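Probable starch synthase 4, chloroplastic/amyloplastic (Arabidopsis thaliana, PDB 6GNE) belongs to the plastid starch synthase family and has a two-domain GT-B glycosyltransferase fold, modelled here with adenosine-5'-diphosphate and glycan bound. Local coordinates at residues A[46-56]-A[91-99]; A[279-287]-A[470-478]. All blocks are in the same frame, centred on the assembly; numbering follows the deposited sequence.

Interactions 1 and 2 share no secondary-structure element and lie far apart, their centres about 36 Å from one another and their nearest atoms about 19 Å. Interaction 1 is largely buried: two neighbouring parallel strands in the N-terminal sheet, stitched by backbone hydrogen bonds and padded by side chains on both faces. Interaction 2 is smaller and only partly buried, loop 279-287 laid against helix 466-477 nearer the periphery, and no hydrogen bond crosses it. Its substance is methionine, leucine and valine packing, with polar groups busy shaping each side separately. Each contains a Met-aromatic contact: in interaction 1 the methyl lies over the ring with the sulfur oblique, in interaction 2 the sulfur sits at the ring's edge.

Interaction 1: A[46-56]-A[91-99]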
loop_
_atom_site.group_PDB
_atom_site.type_symbol
_atom_site.label_atom_id
_atom_site.label_comp_id
_atom_site.label_asym_id
_atom_site.label_seq_id
_atom_site.Cartn_x
_atom_site.Cartn_y
_atom_site.Cartn_z
ATOM N N VAL A 46 15.615 -0.628 13.326
ATOM C CA VAL A 46 14.779 -0.008 12.300
ATOM C C VAL A 46 14.196 1.278 12.851
ATOM O O VAL A 46 13.705 1.310 13.986
ATOM C CB VAL A 46 13.621 -0.957 11.929
ATOM C CG1 VAL A 46 12.614 -0.273 11.006
ATOM C CG2 VAL A 46 14.168 -2.249 11.316
ATOM N N GLU A 47 14.261 2.339 12.071
ATOM C CA GLU A 47 13.702 3.647 12.462
ATOM C C GLU A 47 12.956 4.241 11.278
ATOM O O GLU A 47 13.318 4.016 10.109
ATOM C CB GLU A 47 14.802 4.628 12.840
ATOM C CG GLU A 47 15.285 4.577 14.277
ATOM C CD GLU A 47 16.475 5.494 14.516
ATOM O OE1 GLU A 47 16.729 6.387 13.660
ATOM O OE2 GLU A 47 17.077 5.356 15.611
ATOM N N ILE A 48 11.925 5.017 11.568
ATOM C CA ILE A 48 11.107 5.598 10.518
ATOM C C ILE A 48 11.036 7.098 10.656
ATOM O O ILE A 48 10.951 7.595 11.755
ATOM C CB ILE A 48 9.727 4.946 10.514
ATOM C CG1 ILE A 48 9.908 3.469 10.135
ATOM C CG2 ILE A 48 8.812 5.630 9.502
ATOM C CD1 ILE A 48 8.802 2.591 10.621
ATOM N N ILE A 49 11.111 7.795 9.529
ATOM C CA ILE A 49 10.974 9.236 9.487
ATOM C C ILE A 49 9.749 9.583 8.644
ATOM O O ILE A 49 9.679 9.180 7.496
ATOM C CB ILE A 49 12.233 9.920 8.934
ATOM C CG1 ILE A 49 13.445 9.598 9.838
ATOM C CG2 ILE A 49 12.023 11.433 8.810
ATOM C CD1 ILE A 49 14.790 10.041 9.278
ATOM N N LEU A 50 8.795 10.308 9.264
ATOM C CA LEU A 50 7.541 10.757 8.649
ATOM C C LEU A 50 7.370 12.245 8.783
ATOM O O LEU A 50 8.028 12.856 9.606
ATOM C CB LEU A 50 6.331 10.127 9.363
ATOM C CG LEU A 50 6.220 8.611 9.369
ATOM C CD1 LEU A 50 5.028 8.185 10.184
ATOM C CD2 LEU A 50 6.118 8.075 7.956
ATOM N N PRO A 51 6.466 12.834 8.003
ATOM C CA PRO A 51 6.014 14.154 8.360
ATOM C C PRO A 51 5.091 14.104 9.572
ATOM O O PRO A 51 4.476 13.085 9.843
ATOM C CB PRO A 51 5.223 14.617 7.130
ATOM C CG PRO A 51 5.624 13.698 6.023
ATOM C CD PRO A 51 5.886 12.397 6.725
ATOM N N LYS A 52 4.987 15.222 10.270
ATOM C CA LYS A 52 3.960 15.406 11.269
ATOM C C LYS A 52 2.776 16.057 10.568
ATOM O O LYS A 52 2.673 17.285 10.502
ATOM C CB LYS A 52 4.445 16.285 12.422
ATOM C CG LYS A 52 3.387 16.534 13.490
ATOM C CD LYS A 52 3.666 15.825 14.816
ATOM C CE LYS A 52 2.751 16.306 15.931
ATOM N NZ LYS A 52 2.444 17.785 15.889
ATOM N N TYR A 53 1.879 15.225 10.058
ATOM C CA TYR A 53 0.623 15.713 9.511
ATOM C C TYR A 53 -0.294 16.137 10.654
ATOM O O TYR A 53 -0.299 15.536 11.735
ATOM C CB TYR A 53 -0.089 14.642 8.716
ATOM C CG TYR A 53 0.671 14.087 7.520
ATOM C CD1 TYR A 53 0.756 14.786 6.320
ATOM C CD2 TYR A 53 1.257 12.828 7.587
ATOM C CE1 TYR A 53 1.421 14.249 5.235
ATOM C CE2 TYR A 53 1.927 12.288 6.503
ATOM C CZ TYR A 53 2.019 12.997 5.328
ATOM O OH TYR A 53 2.679 12.433 4.259
ATOM N N ASP A 54 -1.045 17.202 10.419
ATOM C CA ASP A 54 -2.136 17.585 11.314
ATOM C C ASP A 54 -3.245 16.513 11.376
ATOM O O ASP A 54 -3.923 16.352 12.414
ATOM C CB ASP A 54 -2.723 18.939 10.895
ATOM C CG ASP A 54 -3.200 18.967 9.429
ATOM O OD1 ASP A 54 -2.954 18.025 8.606
ATOM O OD2 ASP A 54 -3.839 19.970 9.087
ATOM N N CYS A 55 -3.425 15.784 10.274
ATOM C CA CYS A 55 -4.488 14.806 10.169
ATOM C C CYS A 55 -4.032 13.410 10.574
ATOM O O CYS A 55 -4.676 12.426 10.215
ATOM C CB CYS A 55 -5.082 14.825 8.742
ATOM S SG CYS A 55 -3.912 14.540 7.384
ATOM N N MET A 56 -2.928 13.304 11.311
ATOM C CA MET A 56 -2.439 11.994 11.749
ATOM C C MET A 56 -3.334 11.389 12.821
ATOM O O MET A 56 -4.092 12.088 13.479
ATOM C CB MET A 56 -0.981 12.079 12.220
ATOM C CG MET A 56 -0.742 12.752 13.601
ATOM S SD MET A 56 1.012 12.965 14.015
ATOM C CE MET A 56 1.305 11.863 15.397
ATOM N N GLY A 91 5.798 -0.511 18.332
ATOM C CA GLY A 91 7.151 -0.947 18.632
ATOM C C GLY A 91 8.238 -0.339 17.769
ATOM O O GLY A 91 9.400 -0.558 18.053
ATOM N N LEU A 92 7.901 0.414 16.721
ATOM C CA LEU A 92 8.927 1.070 15.913
ATOM C C LEU A 92 9.189 2.497 16.416
ATOM O O LEU A 92 8.250 3.231 16.669
ATOM C CB LEU A 92 8.525 1.087 14.431
ATOM C CG LEU A 92 8.459 -0.307 13.816
ATOM C CD1 LEU A 92 7.622 -0.268 12.568
ATOM C CD2 LEU A 92 9.834 -0.888 13.563
ATOM N N PRO A 93 10.460 2.896 16.546
ATOM C CA PRO A 93 10.736 4.318 16.772
ATOM C C PRO A 93 10.434 5.166 15.542
ATOM O O PRO A 93 10.799 4.793 14.446
ATOM C CB PRO A 93 12.249 4.360 17.089
ATOM C CG PRO A 93 12.675 2.949 17.247
ATOM C CD PRO A 93 11.692 2.099 16.494
ATOM N N VAL A 94 9.766 6.297 15.736
ATOM C CA VAL A 94 9.414 7.190 14.642
ATOM C C VAL A 94 9.827 8.616 14.972
ATOM O O VAL A 94 9.746 9.037 16.124
ATOM C CB VAL A 94 7.899 7.154 14.364
ATOM C CG1 VAL A 94 7.557 7.967 13.117
ATOM C CG2 VAL A 94 7.449 5.699 14.205
ATOM N N HIS A 95 10.292 9.332 13.951
ATOM C CA HIS A 95 10.627 10.747 14.006
ATOM C C HIS A 95 9.654 11.447 13.078
ATOM O O HIS A 95 9.621 11.164 11.893
ATOM C CB HIS A 95 12.082 10.995 13.554
ATOM C CG HIS A 95 13.100 10.637 14.593
ATOM N ND1 HIS A 95 13.626 9.364 14.711
ATOM C CD2 HIS A 95 13.660 11.376 15.589
ATOM C CE1 HIS A 95 14.477 9.342 15.726
ATOM N NE2 HIS A 95 14.508 10.544 16.282
ATOM N N PHE A 96 8.842 12.340 13.631
ATOM C CA PHE A 96 7.897 13.140 12.862
ATOM C C PHE A 96 8.454 14.544 12.685
ATOM O O PHE A 96 8.785 15.212 13.662
ATOM C CB PHE A 96 6.559 13.252 13.585
ATOM C CG PHE A 96 5.941 11.948 13.992
ATOM C CD1 PHE A 96 6.232 11.386 15.216
ATOM C CD2 PHE A 96 5.030 11.318 13.171
ATOM C CE1 PHE A 96 5.640 10.207 15.605
ATOM C CE2 PHE A 96 4.426 10.129 13.551
ATOM C CZ PHE A 96 4.748 9.570 14.766
ATOM N N ILE A 97 8.563 15.004 11.447
ATOM C CA ILE A 97 9.111 16.333 11.167
ATOM C C ILE A 97 7.960 17.323 11.051
ATOM O O ILE A 97 7.067 17.143 10.228
ATOM C CB ILE A 97 9.973 16.315 9.887
ATOM C CG1 ILE A 97 11.099 15.265 10.016
ATOM C CG2 ILE A 97 10.588 17.663 9.615
ATOM C CD1 ILE A 97 12.071 15.267 8.839
ATOM N N GLU A 98 7.979 18.353 11.892
ATOM C CA GLU A 98 7.027 19.471 11.812
ATOM C C GLU A 98 7.706 20.746 11.270
ATOM O O GLU A 98 8.357 21.455 12.030
ATOM C CB GLU A 98 6.403 19.731 13.179
ATOM C CG GLU A 98 5.188 20.619 13.114
ATOM C CD GLU A 98 4.537 20.906 14.450
ATOM O OE1 GLU A 98 5.056 20.593 15.571
ATOM O OE2 GLU A 98 3.466 21.521 14.335
ATOM N N PRO A 99 7.562 21.039 9.962
ATOM C CA PRO A 99 8.224 22.245 9.441
ATOM C C PRO A 99 7.596 23.544 9.905
ATOM O O PRO A 99 6.389 23.634 10.119
ATOM C CB PRO A 99 8.095 22.107 7.920
ATOM C CG PRO A 99 7.825 20.656 7.690
ATOM C CD PRO A 99 6.984 20.236 8.874
#
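Five backbone hydrogen bonds zip Ile48, Leu50 and Lys52 to Pro93, His95 and Ile97 in parallel register. Ile48 N donates to Pro93 O (3.1 Å) and Ile48 O accepts from His95 N (2.9 Å); Leu50 does the same with His95 O and Ile97 N. The run ends at Lys52 N, 2.8 Å from Ile97 O. Lys52 NZ makes a long salt bridge with Glu98 OE1 (3.8 Å); the lysine also has a cation-pi contact with Trp85, whose NE1 binds that oxygen.

Phe96 is held from both faces. Met56 CG stands between its backbone N and carbonyl carbon (chi1 74°) and the chain bends at chi3, bringing CE over one face, 4.0 Å from Phe96 CE2, while SD sits obliquely 4.9 Å from the Phe96 centroid, a Met-aromatic contact. Val94 CG1 covers the opposite face, and Pro51 O meets the edge in plane. Leu50 runs alongside Phe96, pointing the same way, with its CD1 also on Val94 CG1. Ile48 CD1 meets Leu92 CD1 at 3.7 Å. On the other face of the sheet, Ile49 CG2 touches Ile97 CD1 (3.8 Å).

Within the Rossmann-like N-terminal sheet, strand 45-51 has strand 11-15 on its other side, while strand 92-100 is flanked by antiparallel strand 78-89. Helix 117-134 packs on the face carrying Pro51 and His95; helix 27-41 reaches Val46 and Leu92.

Interaction 2: A[279-287]-A[470-478]; sequences AQFNAKDLQ and MRLVEKVMS
Met477 hooks round to Phe281 and Ala283 through its torsions: CG is anti to its own carbonyl carbon (chi1 -72°), and a bend at chi3 of 69° swings CE toward the loop. Phe281 meets it with CG set between its backbone N and carbonyl carbon (chi1 64°); the two side chains cross at about a right angle. Met477 CE comes within 3.7 Å of Phe281 CE2 and 3.6 Å of Ala283 N, while SD lies at the ring's edge, 5.3 Å from the Phe281 centroid, a Met-aromatic contact.

The same sulfur serves a second neighbour. Leu286 CD2 lies 3.6 Å from Met477 SD, the two side chains sliding past each other in opposite directions. The other branch of Leu286, CD1, meets Met470 CG at 3.7 Å, and Val473 CG1 nestles against both methyls. Leu286 thus spans two turns of the helix, from Met470 to Met477. Ala283 presses its CB onto Met477 CB (3.9 Å) and also touches Ser478 OG.

Polar groups work within each side. Asn282 OD1 takes Lys284 N at 3.0 Å, an Asx turn within the type I beta turn that carries Ala283, and Ser478 OG donates back to Glu474 O.

In the fold this is apolar packing of a loop on a helix 183 residues further along, after the six-stranded parallel sheet. The loop leads from strand 257-259 of the N-terminal sheet into helix 287-300, which packs on Phe281 through Lys289 and Asn292. Pro271 touches both Phe281 and Met477, and helix 466-477 turns Leu472 and Val476 toward Ile428 and Asn439.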
loop_
_atom_site.group_PDB
_atom_site.type_symbol
_atom_site.label_atom_id
_atom_site.label_comp_id
_atom_site.label_asym_id
_atom_site.label_seq_id
_atom_site.Cartn_x
_atom_site.Cartn_y
_atom_site.Cartn_z
ATOM N N ALA A 279 -16.488 -11.092 17.498
ATOM C CA ALA A 279 -16.013 -12.414 17.878
ATOM C C ALA A 279 -14.731 -12.761 17.136
ATOM O O ALA A 279 -14.482 -12.306 16.024
ATOM C CB ALA A 279 -17.080 -13.464 17.631
ATOM N N GLN A 280 -13.935 -13.597 17.774
ATOM C CA GLN A 280 -12.631 -13.987 17.300
ATOM C C GLN A 280 -12.803 -15.357 16.662
ATOM O O GLN A 280 -13.733 -16.062 16.955
ATOM C CB GLN A 280 -11.612 -14.052 18.473
ATOM C CG GLN A 280 -11.754 -13.013 19.614
ATOM C CD GLN A 280 -11.140 -11.662 19.295
ATOM O OE1 GLN A 280 -10.223 -11.232 19.969
ATOM N NE2 GLN A 280 -11.628 -10.999 18.258
ATOM N N PHE A 281 -11.890 -15.721 15.767
ATOM C CA PHE A 281 -11.895 -17.044 15.137
ATOM C C PHE A 281 -10.557 -17.307 14.482
ATOM O O PHE A 281 -9.716 -16.415 14.391
ATOM C CB PHE A 281 -13.025 -17.167 14.107
ATOM C CG PHE A 281 -12.905 -16.229 12.930
ATOM C CD1 PHE A 281 -13.185 -14.881 13.050
ATOM C CD2 PHE A 281 -12.558 -16.716 11.692
ATOM C CE1 PHE A 281 -13.106 -14.034 11.955
ATOM C CE2 PHE A 281 -12.476 -15.867 10.592
ATOM C CZ PHE A 281 -12.743 -14.516 10.725
ATOM N N ASN A 282 -10.359 -18.520 14.012
ATOM C CA ASN A 282 -9.108 -18.889 13.372
ATOM C C ASN A 282 -9.351 -20.071 12.448
ATOM O O ASN A 282 -10.464 -20.618 12.404
ATOM C CB ASN A 282 -8.016 -19.194 14.437
ATOM C CG ASN A 282 -8.414 -20.317 15.418
ATOM O OD1 ASN A 282 -8.254 -21.512 15.125
ATOM N ND2 ASN A 282 -8.941 -19.933 16.586
ATOM N N ALA A 283 -8.301 -20.469 11.729
ATOM C CA ALA A 283 -8.353 -21.619 10.817
ATOM C C ALA A 283 -9.026 -22.868 11.398
ATOM O O ALA A 283 -9.646 -23.618 10.656
ATOM C CB ALA A 283 -6.948 -21.945 10.291
ATOM N N LYS A 284 -8.897 -23.088 12.710
ATOM C CA LYS A 284 -9.406 -24.296 13.346
ATOM C C LYS A 284 -10.809 -24.149 13.945
ATOM O O LYS A 284 -11.341 -25.135 14.464
ATOM C CB LYS A 284 -8.477 -24.796 14.465
ATOM C CG LYS A 284 -6.987 -24.549 14.377
ATOM C CD LYS A 284 -6.217 -25.730 13.795
ATOM C CE LYS A 284 -6.174 -25.664 12.262
ATOM N NZ LYS A 284 -5.346 -26.752 11.677
ATOM N N ASP A 285 -11.432 -22.975 13.859
ATOM C CA ASP A 285 -12.726 -22.733 14.532
ATOM C C ASP A 285 -13.416 -21.504 13.918
ATOM O O ASP A 285 -13.143 -20.374 14.308
ATOM C CB ASP A 285 -12.482 -22.569 16.058
ATOM C CG ASP A 285 -13.731 -22.177 16.849
ATOM O OD1 ASP A 285 -14.889 -22.430 16.435
ATOM O OD2 ASP A 285 -13.533 -21.597 17.927
ATOM N N LEU A 286 -14.304 -21.742 12.959
ATOM C CA LEU A 286 -14.961 -20.691 12.192
ATOM C C LEU A 286 -16.283 -20.177 12.777
ATOM O O LEU A 286 -16.932 -19.301 12.210
ATOM C CB LEU A 286 -15.213 -21.227 10.788
ATOM C CG LEU A 286 -13.995 -21.757 10.051
ATOM C CD1 LEU A 286 -14.442 -22.495 8.795
ATOM C CD2 LEU A 286 -13.055 -20.605 9.766
ATOM N N GLN A 287 -16.716 -20.762 13.870
ATOM C CA GLN A 287 -17.813 -20.264 14.706
ATOM C C GLN A 287 -17.926 -18.737 14.658
ATOM O O GLN A 287 -18.932 -18.185 14.186
ATOM C CB GLN A 287 -17.578 -20.733 16.156
ATOM C CG GLN A 287 -18.643 -20.391 17.159
ATOM C CD GLN A 287 -19.200 -21.666 17.740
ATOM O OE1 GLN A 287 -19.872 -22.435 17.039
ATOM N NE2 GLN A 287 -18.904 -21.921 19.023
ATOM N N MET A 470 -16.105 -25.168 3.234
ATOM C CA MET A 470 -15.513 -24.946 4.558
ATOM C C MET A 470 -14.026 -25.367 4.585
ATOM O O MET A 470 -13.211 -24.741 5.269
ATOM C CB MET A 470 -16.324 -25.705 5.620
ATOM C CG MET A 470 -16.356 -25.081 6.994
ATOM S SD MET A 470 -17.370 -26.094 8.079
ATOM C CE MET A 470 -16.531 -25.820 9.667
ATOM N N ARG A 471 -13.687 -26.398 3.805
ATOM C CA ARG A 471 -12.294 -26.798 3.641
ATOM C C ARG A 471 -11.477 -25.761 2.915
ATOM O O ARG A 471 -10.319 -25.561 3.253
ATOM C CB ARG A 471 -12.185 -28.126 2.889
ATOM C CG ARG A 471 -12.318 -29.346 3.751
ATOM C CD ARG A 471 -11.902 -30.567 2.963
ATOM N NE ARG A 471 -12.794 -31.681 3.245
ATOM C CZ ARG A 471 -12.572 -32.941 2.865
ATOM N NH1 ARG A 471 -11.463 -33.259 2.165
ATOM N NH2 ARG A 471 -13.453 -33.893 3.219
ATOM N N LEU A 472 -12.080 -25.136 1.907
ATOM C CA LEU A 472 -11.432 -24.086 1.154
ATOM C C LEU A 472 -11.124 -22.888 2.071
ATOM O O LEU A 472 -10.003 -22.331 1.998
ATOM C CB LEU A 472 -12.293 -23.655 -0.052
ATOM C CG LEU A 472 -11.705 -22.556 -0.939
ATOM C CD1 LEU A 472 -10.328 -22.924 -1.504
ATOM C CD2 LEU A 472 -12.668 -22.274 -2.082
ATOM N N VAL A 473 -12.091 -22.522 2.933
ATOM C CA VAL A 473 -11.905 -21.471 3.933
ATOM C C VAL A 473 -10.755 -21.827 4.884
ATOM O O VAL A 473 -9.833 -21.017 5.075
ATOM C CB VAL A 473 -13.189 -21.204 4.751
ATOM C CG1 VAL A 473 -12.925 -20.226 5.882
ATOM C CG2 VAL A 473 -14.302 -20.639 3.883
ATOM N N GLU A 474 -10.802 -23.030 5.456
ATOM C CA GLU A 474 -9.726 -23.525 6.342
ATOM C C GLU A 474 -8.329 -23.454 5.710
ATOM O O GLU A 474 -7.343 -22.989 6.322
ATOM C CB GLU A 474 -10.025 -24.952 6.787
ATOM C CG GLU A 474 -11.152 -24.950 7.807
ATOM C CD GLU A 474 -11.789 -26.287 8.059
ATOM O OE1 GLU A 474 -12.569 -26.377 9.041
ATOM O OE2 GLU A 474 -11.514 -27.226 7.273
ATOM N N LYS A 475 -8.271 -23.888 4.464
ATOM C CA LYS A 475 -7.010 -23.969 3.752
ATOM C C LYS A 475 -6.405 -22.598 3.525
ATOM O O LYS A 475 -5.209 -22.396 3.725
ATOM C CB LYS A 475 -7.226 -24.671 2.409
ATOM C CG LYS A 475 -5.985 -24.787 1.561
ATOM C CD LYS A 475 -6.338 -25.404 0.239
ATOM C CE LYS A 475 -5.285 -25.073 -0.796
ATOM N NZ LYS A 475 -5.882 -25.395 -2.111
ATOM N N VAL A 476 -7.245 -21.682 3.082
ATOM C CA VAL A 476 -6.865 -20.317 2.744
ATOM C C VAL A 476 -6.430 -19.544 3.994
ATOM O O VAL A 476 -5.483 -18.754 3.965
ATOM C CB VAL A 476 -8.085 -19.683 2.000
ATOM C CG1 VAL A 476 -8.113 -18.205 2.036
ATOM C CG2 VAL A 476 -8.081 -20.138 0.559
ATOM N N MET A 477 -7.125 -19.802 5.101
ATOM C CA MET A 477 -6.764 -19.226 6.400
ATOM C C MET A 477 -5.416 -19.733 6.962
ATOM O O MET A 477 -4.849 -19.063 7.805
ATOM C CB MET A 477 -7.883 -19.438 7.414
ATOM C CG MET A 477 -9.098 -18.556 7.153
ATOM S SD MET A 477 -10.369 -18.595 8.456
ATOM C CE MET A 477 -9.392 -17.744 9.708
ATOM N N SER A 478 -4.926 -20.885 6.490
ATOM C CA SER A 478 -3.626 -21.470 6.852
ATOM C C SER A 478 -2.442 -21.073 5.965
ATOM O O SER A 478 -1.336 -21.535 6.190
ATOM C CB SER A 478 -3.729 -22.994 6.856
ATOM O OG SER A 478 -4.775 -23.400 7.711
#